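Local coordinates for protein gamma-glutamyltranspeptidase (Streptomyces lincolnensis, PDB 6J3A) that probably cleaves or transfers gamma-glutamyl groups, as a gamma-glutamyltranspeptidase homologue of the Ntn-hydrolase clan related to LmbA, at residues A[316-322]-A[477-481]; A[313-317]-A[543-547]; A[76-80]-A[107-111]. All coordinates share one frame. Residues are numbered along the deposited sequence.

Contact 1 of 3, residues A[316-322]-A[477-481]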
ATOM      1  N   ARG A 316      10.041   0.612 -35.061  1.00 32.22           N
ATOM      2  CA  ARG A 316      10.821   1.380 -34.083  1.00 32.80           C
ATOM      3  C   ARG A 316      12.320   1.426 -34.432  1.00 33.99           C
ATOM      4  O   ARG A 316      12.933   2.494 -34.470  1.00 33.70           O
ATOM      5  CB  ARG A 316      10.638   0.806 -32.687  1.00 32.74           C
ATOM      6  CG  ARG A 316      11.328   1.613 -31.596  1.00 33.37           C
ATOM      7  CD  ARG A 316      11.444   0.842 -30.297  1.00 34.05           C
ATOM      8  NE  ARG A 316      12.614  -0.042 -30.270  1.00 34.79           N
ATOM      9  CZ  ARG A 316      13.109  -0.633 -29.183  1.00 34.69           C
ATOM     10  NH1 ARG A 316      14.180  -1.415 -29.285  1.00 35.49           N
ATOM     11  NH2 ARG A 316      12.561  -0.437 -27.989  1.00 34.78           N
ATOM     12  N   GLU A 317      12.888   0.252 -34.679  1.00 34.17           N
ATOM     13  CA  GLU A 317      14.303   0.124 -35.022  1.00 35.31           C
ATOM     14  C   GLU A 317      14.673   0.801 -36.340  1.00 34.13           C
ATOM     15  O   GLU A 317      15.697   1.485 -36.440  1.00 34.72           O
ATOM     16  CB  GLU A 317      14.691  -1.354 -35.110  1.00 36.88           C
ATOM     17  CG  GLU A 317      16.190  -1.589 -35.252  1.00 37.65           C
ATOM     18  CD  GLU A 317      16.980  -0.902 -34.156  1.00 37.52           C
ATOM     19  OE1 GLU A 317      16.629  -1.086 -32.972  1.00 38.15           O
ATOM     20  OE2 GLU A 317      17.921  -0.152 -34.468  1.00 38.86           O
ATOM     21  N   ALA A 318      13.848   0.565 -37.351  1.00 32.84           N
ATOM     22  CA  ALA A 318      14.047   1.132 -38.688  1.00 31.72           C
ATOM     23  C   ALA A 318      13.862   2.641 -38.756  1.00 30.72           C
ATOM     24  O   ALA A 318      14.633   3.320 -39.425  1.00 32.83           O
ATOM     25  CB  ALA A 318      13.112   0.462 -39.682  1.00 31.40           C
ATOM     26  N   TRP A 319      12.842   3.153 -38.076  1.00 30.13           N
ATOM     27  CA  TRP A 319      12.370   4.521 -38.303  1.00 30.95           C
ATOM     28  C   TRP A 319      12.578   5.510 -37.157  1.00 31.71           C
ATOM     29  O   TRP A 319      12.637   6.715 -37.411  1.00 31.11           O
ATOM     30  CB  TRP A 319      10.895   4.494 -38.739  1.00 31.53           C
ATOM     31  CG  TRP A 319      10.706   3.673 -39.989  1.00 31.58           C
ATOM     32  CD1 TRP A 319      10.067   2.472 -40.104  1.00 31.49           C
ATOM     33  CD2 TRP A 319      11.217   3.980 -41.282  1.00 32.09           C
ATOM     34  NE1 TRP A 319      10.129   2.022 -41.397  1.00 31.56           N
ATOM     35  CE2 TRP A 319      10.839   2.925 -42.141  1.00 32.09           C
ATOM     36  CE3 TRP A 319      11.959   5.053 -41.804  1.00 32.32           C
ATOM     37  CZ2 TRP A 319      11.175   2.912 -43.497  1.00 32.54           C
ATOM     38  CZ3 TRP A 319      12.301   5.041 -43.143  1.00 31.59           C
ATOM     39  CH2 TRP A 319      11.904   3.976 -43.979  1.00 32.45           C
ATOM     40  N   TYR A 320      12.706   5.033 -35.915  1.00 32.76           N
ATOM     41  CA  TYR A 320      12.706   5.955 -34.757  1.00 32.54           C
ATOM     42  C   TYR A 320      14.087   6.492 -34.467  1.00 31.51           C
ATOM     43  O   TYR A 320      15.101   5.845 -34.736  1.00 29.47           O
ATOM     44  CB  TYR A 320      12.159   5.321 -33.479  1.00 33.35           C
ATOM     45  CG  TYR A 320      10.681   4.974 -33.465  1.00 35.23           C
ATOM     46  CD1 TYR A 320       9.975   4.659 -34.637  1.00 35.36           C
ATOM     47  CD2 TYR A 320       9.992   4.896 -32.252  1.00 36.52           C
ATOM     48  CE1 TYR A 320       8.637   4.300 -34.596  1.00 35.55           C
ATOM     49  CE2 TYR A 320       8.652   4.535 -32.207  1.00 36.24           C
ATOM     50  CZ  TYR A 320       7.981   4.235 -33.382  1.00 36.10           C
ATOM     51  OH  TYR A 320       6.651   3.882 -33.346  1.00 36.43           O
ATOM     52  N   GLY A 321      14.100   7.680 -33.879  1.00 31.15           N
ATOM     53  CA  GLY A 321      15.337   8.367 -33.550  1.00 31.47           C
ATOM     54  C   GLY A 321      15.153   9.866 -33.585  1.00 31.61           C
ATOM     55  O   GLY A 321      14.037  10.364 -33.746  1.00 31.28           O
ATOM     56  N   ASP A 322      16.261  10.581 -33.411  1.00 31.14           N
ATOM     57  CA  ASP A 322      16.273  12.046 -33.476  1.00 30.29           C
ATOM     58  C   ASP A 322      17.296  12.615 -34.470  1.00 30.97           C
ATOM     59  O   ASP A 322      17.482  13.832 -34.516  1.00 30.60           O
ATOM     60  CB  ASP A 322      16.543  12.620 -32.084  1.00 29.71           C
ATOM     61  CG  ASP A 322      16.105  14.069 -31.944  1.00 29.05           C
ATOM     62  OD1 ASP A 322      15.030  14.442 -32.473  1.00 27.90           O
ATOM     63  OD2 ASP A 322      16.834  14.832 -31.272  1.00 27.65           O
ATOM     64  N   ARG A 477      21.663  15.879 -30.701  1.00 31.58           N
ATOM     65  CA  ARG A 477      20.484  15.047 -30.902  1.00 31.52           C
ATOM     66  C   ARG A 477      20.308  14.041 -29.779  1.00 30.84           C
ATOM     67  O   ARG A 477      21.287  13.531 -29.236  1.00 28.32           O
ATOM     68  CB  ARG A 477      20.620  14.312 -32.226  1.00 33.35           C
ATOM     69  CG  ARG A 477      19.904  14.985 -33.375  1.00 35.37           C
ATOM     70  CD  ARG A 477      20.074  16.486 -33.422  1.00 37.06           C
ATOM     71  NE  ARG A 477      19.858  16.969 -34.775  1.00 40.17           N
ATOM     72  CZ  ARG A 477      18.859  17.750 -35.197  1.00 42.36           C
ATOM     73  NH1 ARG A 477      18.826  18.073 -36.485  1.00 42.70           N
ATOM     74  NH2 ARG A 477      17.902  18.212 -34.383  1.00 43.65           N
ATOM     75  N   ARG A 478      19.049  13.754 -29.443  1.00 31.20           N
ATOM     76  CA  ARG A 478      18.752  12.786 -28.390  1.00 31.66           C
ATOM     77  C   ARG A 478      19.003  11.390 -28.895  1.00 30.76           C
ATOM     78  O   ARG A 478      18.704  11.090 -30.044  1.00 30.43           O
ATOM     79  CB  ARG A 478      17.298  12.808 -27.939  1.00 32.69           C
ATOM     80  CG  ARG A 478      16.813  14.114 -27.341  1.00 33.84           C
ATOM     81  CD  ARG A 478      16.081  14.903 -28.393  1.00 35.13           C
ATOM     82  NE  ARG A 478      14.811  15.431 -27.941  1.00 36.34           N
ATOM     83  CZ  ARG A 478      13.786  15.737 -28.739  1.00 36.73           C
ATOM     84  NH1 ARG A 478      12.677  16.212 -28.206  1.00 38.36           N
ATOM     85  NH2 ARG A 478      13.837  15.563 -30.057  1.00 36.35           N
ATOM     86  N   PRO A 479      19.512  10.515 -28.025  1.00 30.38           N
ATOM     87  CA  PRO A 479      19.464   9.117 -28.409  1.00 31.09           C
ATOM     88  C   PRO A 479      18.020   8.621 -28.380  1.00 32.30           C
ATOM     89  O   PRO A 479      17.138   9.225 -27.737  1.00 32.40           O
ATOM     90  CB  PRO A 479      20.286   8.428 -27.321  1.00 30.23           C
ATOM     91  CG  PRO A 479      20.116   9.296 -26.128  1.00 29.52           C
ATOM     92  CD  PRO A 479      19.971  10.696 -26.637  1.00 29.38           C
ATOM     93  N   ARG A 480      17.796   7.519 -29.073  1.00 32.35           N
ATOM     94  CA  ARG A 480      16.496   6.890 -29.091  1.00 32.86           C
ATOM     95  C   ARG A 480      16.259   6.208 -27.747  1.00 32.51           C
ATOM     96  O   ARG A 480      16.778   5.124 -27.491  1.00 35.44           O
ATOM     97  CB  ARG A 480      16.422   5.901 -30.241  1.00 33.96           C
ATOM     98  CG  ARG A 480      15.016   5.522 -30.634  1.00 35.30           C
ATOM     99  CD  ARG A 480      14.757   4.083 -30.289  1.00 37.37           C
ATOM    100  NE  ARG A 480      15.417   3.179 -31.225  1.00 39.28           N
ATOM    101  CZ  ARG A 480      15.900   1.972 -30.926  1.00 41.76           C
ATOM    102  NH1 ARG A 480      16.463   1.251 -31.891  1.00 43.03           N
ATOM    103  NH2 ARG A 480      15.852   1.481 -29.679  1.00 42.27           N
ATOM    104  N   THR A 481      15.460   6.851 -26.898  1.00 30.27           N
ATOM    105  CA  THR A 481      15.393   6.512 -25.464  1.00 27.92           C
ATOM    106  C   THR A 481      14.236   5.554 -25.152  1.00 27.52           C
ATOM    107  O   THR A 481      13.153   5.668 -25.744  1.00 26.63           O
ATOM    108  CB  THR A 481      15.338   7.799 -24.599  1.00 27.14           C
ATOM    109  OG1 THR A 481      15.542   7.474 -23.223  1.00 26.65           O
ATOM    110  CG2 THR A 481      14.032   8.568 -24.756  1.00 26.10           C
TER
HETATM  111  O   HOH W   1      18.578   9.187 -31.847  1.00 15.57           O
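The C-terminal end of helix 299-319 and the chain leaving it are held to loop 477-481 by two salt bridges. In the first, Glu-317 OE1 lies 2.6 Å from Arg-480 NH1, with weak hydrogen-bond geometry; in the second, Asp-322 OD1 lies 2.9 Å from Arg-478 NH2. Arg-478 N also donates a hydrogen bond to Asp-322 OD2 at 3.1 Å, so the carboxylate clamps both main chain and side chain of one residue. A water adds to the join, accepting from Asp-322 N at 3.1 Å and donating to Arg-478 O at 2.6 Å. Two like charges also meet: Arg-316 NH1 and Arg-480 NH2 are 3.4 Å apart, a proximity eased by Glu-317 on Arg-480 and by Asp-504, which pairs with Arg-316. Van der Waals packing fills the middle, where Arg-480 CG lies 4.0 Å from both Tyr-320 CB and Gly-321 N. Gly-321, at phi/psi 150/-174, has a conformation in which a CB would jam against the preceding carbonyl. Beyond the contact, the Tyr-320 hydroxyl bonds Gln-284 of helix 280-288. Arg-478 extends the network to strand 256-265 by pairing with Glu-258, and makes a cation-pi contact with Trp-276. The contact as a whole ties the end of helix 299-319 to the loop leading toward strand 486-490.

Contact 2 of 3, residues A[313-317]-A[543-547]; sequences MADRE and FPGSF
Segment 313-317 is regular alpha-helix, part of helix 299-319 in this Ntn-hydrolase fold, with Glu-317 N bonded to Met-313 O at 2.9 Å. Against it runs the irregular loop 543-547: Phe-543 is fully extended (phi/psi -175/159), Pro-544 and Gly-545 stay extended near -68/125 and -65/152, and Ser-546 turns helical at -71/-21. In register, Met-313 CA lies 6.7 Å from Phe-543 CA, and Glu-317 CA 7.6 Å from Pro-544 CA. The apolar core is a Met-aromatic contact. Met-313 (m, m) faces Phe-543 (chi1 p), its SD 4.7 Å from the ring centroid and its CE over the ring face, 3.5 Å from the centroid, in a CH-pi contact. Three residues on, Arg-316 (t, t, p) reaches out so that NH1 comes 3.6 Å from both Pro-544 O and Ser-546 OG; Asp-504 pairs with the same guanidinium. Glu-317 (chi1 t, chi2 p), salt-bridged to Arg-480, brings OE1 to 3.4 Å from Pro-544 CG. Water joins the polar parts. One molecule accepts weakly from Arg-316 NH1 at 2.6 Å and donates to Pro-544 O at 3.2 Å; another lies 2.7 Å from Glu-317 OE1 and 2.8 Å from Pro-544 O.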
ATOM      1  N   MET A 313       7.948  -3.060 -33.228  1.00 30.03           N
ATOM      2  CA  MET A 313       9.344  -2.899 -32.796  1.00 30.53           C
ATOM      3  C   MET A 313      10.312  -2.785 -33.970  1.00 30.59           C
ATOM      4  O   MET A 313      11.269  -2.017 -33.935  1.00 31.66           O
ATOM      5  CB  MET A 313       9.751  -4.059 -31.886  1.00 31.15           C
ATOM      6  CG  MET A 313       9.151  -3.976 -30.492  1.00 32.74           C
ATOM      7  SD  MET A 313       9.567  -2.474 -29.563  1.00 35.10           S
ATOM      8  CE  MET A 313      10.633  -3.164 -28.313  1.00 36.21           C
ATOM      9  N   ALA A 314      10.046  -3.559 -35.008  1.00 31.55           N
ATOM     10  CA  ALA A 314      10.788  -3.488 -36.260  1.00 31.34           C
ATOM     11  C   ALA A 314      10.759  -2.087 -36.833  1.00 30.24           C
ATOM     12  O   ALA A 314      11.779  -1.569 -37.287  1.00 29.42           O
ATOM     13  CB  ALA A 314      10.199  -4.469 -37.261  1.00 31.27           C
ATOM     14  N   ASP A 315       9.573  -1.493 -36.809  1.00 30.48           N
ATOM     15  CA  ASP A 315       9.375  -0.125 -37.285  1.00 30.36           C
ATOM     16  C   ASP A 315      10.092   0.860 -36.371  1.00 30.57           C
ATOM     17  O   ASP A 315      10.686   1.814 -36.851  1.00 29.19           O
ATOM     18  CB  ASP A 315       7.880   0.222 -37.394  1.00 30.11           C
ATOM     19  CG  ASP A 315       7.259  -0.185 -38.744  1.00 30.44           C
ATOM     20  OD1 ASP A 315       7.994  -0.588 -39.684  1.00 29.58           O
ATOM     21  OD2 ASP A 315       6.010  -0.073 -38.863  1.00 30.41           O
ATOM     22  N   ARG A 316      10.041   0.612 -35.061  1.00 32.22           N
ATOM     23  CA  ARG A 316      10.821   1.380 -34.083  1.00 32.80           C
ATOM     24  C   ARG A 316      12.320   1.426 -34.432  1.00 33.99           C
ATOM     25  O   ARG A 316      12.933   2.494 -34.470  1.00 33.70           O
ATOM     26  CB  ARG A 316      10.638   0.806 -32.687  1.00 32.74           C
ATOM     27  CG  ARG A 316      11.328   1.613 -31.596  1.00 33.37           C
ATOM     28  CD  ARG A 316      11.444   0.842 -30.297  1.00 34.05           C
ATOM     29  NE  ARG A 316      12.614  -0.042 -30.270  1.00 34.79           N
ATOM     30  CZ  ARG A 316      13.109  -0.633 -29.183  1.00 34.69           C
ATOM     31  NH1 ARG A 316      14.180  -1.415 -29.285  1.00 35.49           N
ATOM     32  NH2 ARG A 316      12.561  -0.437 -27.989  1.00 34.78           N
ATOM     33  N   GLU A 317      12.888   0.252 -34.679  1.00 34.17           N
ATOM     34  CA  GLU A 317      14.303   0.124 -35.022  1.00 35.31           C
ATOM     35  C   GLU A 317      14.673   0.801 -36.340  1.00 34.13           C
ATOM     36  O   GLU A 317      15.697   1.485 -36.440  1.00 34.72           O
ATOM     37  CB  GLU A 317      14.691  -1.354 -35.110  1.00 36.88           C
ATOM     38  CG  GLU A 317      16.190  -1.589 -35.252  1.00 37.65           C
ATOM     39  CD  GLU A 317      16.980  -0.902 -34.156  1.00 37.52           C
ATOM     40  OE1 GLU A 317      16.629  -1.086 -32.972  1.00 38.15           O
ATOM     41  OE2 GLU A 317      17.921  -0.152 -34.468  1.00 38.86           O
ATOM     42  N   PHE A 543      13.879  -8.600 -31.420  1.00 36.47           N
ATOM     43  CA  PHE A 543      14.268  -7.315 -32.017  1.00 37.58           C
ATOM     44  C   PHE A 543      15.597  -6.915 -31.360  1.00 38.85           C
ATOM     45  O   PHE A 543      15.897  -7.402 -30.267  1.00 41.14           O
ATOM     46  CB  PHE A 543      13.207  -6.246 -31.739  1.00 37.37           C
ATOM     47  CG  PHE A 543      12.852  -6.126 -30.288  1.00 38.36           C
ATOM     48  CD1 PHE A 543      13.683  -5.424 -29.414  1.00 39.17           C
ATOM     49  CD2 PHE A 543      11.715  -6.744 -29.783  1.00 37.94           C
ATOM     50  CE1 PHE A 543      13.386  -5.338 -28.067  1.00 39.70           C
ATOM     51  CE2 PHE A 543      11.403  -6.648 -28.439  1.00 38.51           C
ATOM     52  CZ  PHE A 543      12.240  -5.947 -27.578  1.00 39.77           C
ATOM     53  N   PRO A 544      16.397  -6.035 -31.994  1.00 39.27           N
ATOM     54  CA  PRO A 544      17.652  -5.610 -31.349  1.00 38.74           C
ATOM     55  C   PRO A 544      17.424  -4.751 -30.104  1.00 39.11           C
ATOM     56  O   PRO A 544      16.741  -3.718 -30.179  1.00 39.76           O
ATOM     57  CB  PRO A 544      18.354  -4.788 -32.436  1.00 38.60           C
ATOM     58  CG  PRO A 544      17.283  -4.398 -33.380  1.00 38.95           C
ATOM     59  CD  PRO A 544      16.281  -5.508 -33.362  1.00 39.55           C
ATOM     60  N   GLY A 545      17.997  -5.184 -28.980  1.00 37.48           N
ATOM     61  CA  GLY A 545      17.835  -4.488 -27.711  1.00 36.22           C
ATOM     62  C   GLY A 545      18.467  -3.107 -27.732  1.00 35.33           C
ATOM     63  O   GLY A 545      19.423  -2.868 -28.476  1.00 36.19           O
ATOM     64  N   SER A 546      17.921  -2.205 -26.920  1.00 32.72           N
ATOM     65  CA  SER A 546      18.447  -0.844 -26.776  1.00 32.12           C
ATOM     66  C   SER A 546      19.798  -0.741 -26.028  1.00 31.55           C
ATOM     67  O   SER A 546      20.511   0.256 -26.195  1.00 29.28           O
ATOM     68  CB  SER A 546      17.402   0.051 -26.097  1.00 31.44           C
ATOM     69  OG  SER A 546      16.359   0.373 -27.009  1.00 31.62           O
ATOM     70  N   PHE A 547      20.134  -1.765 -25.231  1.00 30.91           N
ATOM     71  CA  PHE A 547      21.289  -1.754 -24.321  1.00 31.73           C
ATOM     72  C   PHE A 547      22.474  -2.550 -24.854  1.00 32.29           C
ATOM     73  O   PHE A 547      22.287  -3.655 -25.386  1.00 31.44           O
ATOM     74  CB  PHE A 547      20.886  -2.340 -22.959  1.00 31.45           C
ATOM     75  CG  PHE A 547      19.815  -1.557 -22.271  1.00 32.50           C
ATOM     76  CD1 PHE A 547      20.134  -0.391 -21.579  1.00 32.92           C
ATOM     77  CD2 PHE A 547      18.484  -1.962 -22.333  1.00 32.10           C
ATOM     78  CE1 PHE A 547      19.145   0.346 -20.944  1.00 33.23           C
ATOM     79  CE2 PHE A 547      17.494  -1.229 -21.707  1.00 32.52           C
ATOM     80  CZ  PHE A 547      17.819  -0.067 -21.017  1.00 32.98           C
TER
HETATM   81  O   HOH W   2      14.070  -2.739 -31.573  1.00 36.82           O
HETATM   82  O   HOH W   3      18.003  -1.227 -30.659  1.00 33.48           O

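Contact 3 of 3, residues A[76-80]-A[107-111]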
ATOM      1  N   CYS A  76      10.292  17.433 -22.279  1.00 33.27           N
ATOM      2  CA  CYS A  76      11.432  16.630 -22.657  1.00 33.23           C
ATOM      3  C   CYS A  76      12.625  16.941 -21.781  1.00 33.16           C
ATOM      4  O   CYS A  76      13.209  18.026 -21.864  1.00 33.75           O
ATOM      5  CB  CYS A  76      11.819  16.866 -24.113  1.00 33.50           C
ATOM      6  SG  CYS A  76      13.312  15.948 -24.577  1.00 31.67           S
ATOM      7  N   GLY A  77      12.984  15.957 -20.961  1.00 32.02           N
ATOM      8  CA  GLY A  77      14.206  16.000 -20.169  1.00 31.17           C
ATOM      9  C   GLY A  77      15.182  14.920 -20.582  1.00 29.75           C
ATOM     10  O   GLY A  77      15.982  14.470 -19.768  1.00 30.72           O
ATOM     11  N   GLN A  78      15.085  14.466 -21.830  1.00 28.50           N
ATOM     12  CA  GLN A  78      16.096  13.609 -22.419  1.00 27.39           C
ATOM     13  C   GLN A  78      17.168  14.480 -23.059  1.00 27.40           C
ATOM     14  O   GLN A  78      16.891  15.253 -23.973  1.00 25.77           O
ATOM     15  CB  GLN A  78      15.482  12.696 -23.459  1.00 26.85           C
ATOM     16  CG  GLN A  78      16.500  11.876 -24.233  1.00 26.43           C
ATOM     17  CD  GLN A  78      17.272  10.947 -23.332  1.00 26.30           C
ATOM     18  OE1 GLN A  78      16.719   9.972 -22.814  1.00 26.17           O
ATOM     19  NE2 GLN A  78      18.557  11.249 -23.126  1.00 25.40           N
ATOM     20  N   GLY A  79      18.393  14.348 -22.565  1.00 28.24           N
ATOM     21  CA  GLY A  79      19.488  15.155 -23.057  1.00 29.38           C
ATOM     22  C   GLY A  79      20.040  14.656 -24.377  1.00 29.90           C
ATOM     23  O   GLY A  79      19.712  13.549 -24.833  1.00 29.06           O
ATOM     24  N   VAL A  80      20.906  15.480 -24.961  1.00 30.57           N
ATOM     25  CA  VAL A  80      21.496  15.226 -26.285  1.00 31.54           C
ATOM     26  C   VAL A  80      22.943  14.732 -26.204  1.00 33.00           C
ATOM     27  O   VAL A  80      23.594  14.815 -25.160  1.00 34.14           O
ATOM     28  CB  VAL A  80      21.449  16.481 -27.204  1.00 31.16           C
ATOM     29  CG1 VAL A  80      20.010  16.852 -27.531  1.00 30.58           C
ATOM     30  CG2 VAL A  80      22.198  17.678 -26.604  1.00 30.87           C
ATOM     31  N   ALA A 107      24.945  11.070 -22.222  1.00 28.09           N
ATOM     32  CA  ALA A 107      24.308  12.194 -22.906  1.00 28.41           C
ATOM     33  C   ALA A 107      24.360  13.380 -21.955  1.00 28.18           C
ATOM     34  O   ALA A 107      24.664  13.203 -20.778  1.00 28.62           O
ATOM     35  CB  ALA A 107      22.875  11.856 -23.267  1.00 28.24           C
ATOM     36  N   VAL A 108      24.063  14.581 -22.448  1.00 28.14           N
ATOM     37  CA  VAL A 108      23.978  15.764 -21.574  1.00 28.75           C
ATOM     38  C   VAL A 108      22.901  15.452 -20.524  1.00 29.41           C
ATOM     39  O   VAL A 108      21.818  15.024 -20.890  1.00 30.63           O
ATOM     40  CB  VAL A 108      23.585  17.054 -22.344  1.00 28.56           C
ATOM     41  CG1 VAL A 108      23.367  18.225 -21.389  1.00 28.34           C
ATOM     42  CG2 VAL A 108      24.639  17.437 -23.371  1.00 28.50           C
ATOM     43  N   PRO A 109      23.199  15.621 -19.222  1.00 29.59           N
ATOM     44  CA  PRO A 109      22.150  15.326 -18.229  1.00 29.95           C
ATOM     45  C   PRO A 109      20.910  16.196 -18.396  1.00 29.99           C
ATOM     46  O   PRO A 109      21.026  17.420 -18.435  1.00 32.68           O
ATOM     47  CB  PRO A 109      22.836  15.605 -16.896  1.00 29.97           C
ATOM     48  CG  PRO A 109      24.280  15.354 -17.169  1.00 30.34           C
ATOM     49  CD  PRO A 109      24.523  15.762 -18.595  1.00 29.72           C
ATOM     50  N   GLY A 110      19.747  15.564 -18.516  1.00 29.08           N
ATOM     51  CA  GLY A 110      18.502  16.269 -18.839  1.00 29.00           C
ATOM     52  C   GLY A 110      17.431  16.326 -17.765  1.00 28.82           C
ATOM     53  O   GLY A 110      16.558  17.203 -17.790  1.00 29.59           O
ATOM     54  N   ALA A 111      17.490  15.398 -16.816  1.00 27.86           N
ATOM     55  CA  ALA A 111      16.474  15.288 -15.781  1.00 26.76           C
ATOM     56  C   ALA A 111      16.377  16.520 -14.888  1.00 26.14           C
ATOM     57  O   ALA A 111      15.285  17.001 -14.618  1.00 25.83           O
ATOM     58  CB  ALA A 111      16.731  14.053 -14.936  1.00 26.55           C
TER
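Where strand 73-77 leaves the antiparallel beta core of the Ntn-hydrolase sandwich, its end and the residues after it pair antiparallel with loop 107-111, and glycines let the backbones close up. The directions of 77-80 and 107-111 differ by 168°, and Gly-79 CA comes 4.5 Å from Gly-110 CA. An ideal CB on Gly-79 would fall 1.7 Å from Val-108 O, and one on Gly-110 would fall 2.2 Å from Gly-77 O; instead, Gly-79 CA makes a CA-H...O contact to Val-108 O at 3.2 Å. Gln-78 (chi1 t, chi2 p) folds over the following peptide, where NE2 donates to Gly-79 O at 3.1 Å while OE1 accepts from Thr-481. Cys-76, chi1 t, places SG as a weak acceptor 3.6 Å from Gln-78 N. Val-80 (m) and Val-108 (t) meet through their CG2 methyls at 4.1 Å, and Val-108 also packs on Leu-250 of helix 247-252. The join is secured by a nearly straight hydrogen bond, Val-108 N to Val-80 O, 2.8 Å long with an angle of 179°.

Overall arrangement
Contacts 1 and 2 start from the same end of helix 299-319, share Arg-316 and Glu-317, and have centres 10 Å apart. Their loops approach each other directly, Arg-480 NH2 lying 2.9 Å from Ser-546 OG. Contact 3, centred 14 Å from contact 1, also touches segment 477-481, where Thr-481 OG1 bonds Gln-78 OE1 at 2.8 Å. Contacts 2 and 3 do not meet: their centres are 21 Å apart and their nearest atoms about 10 Å, so 477-481 links them. In gamma-glutamyltranspeptidases of known structure the corresponding loop borders the gamma-glutamyl pocket, and 477-481 is probably placed likewise.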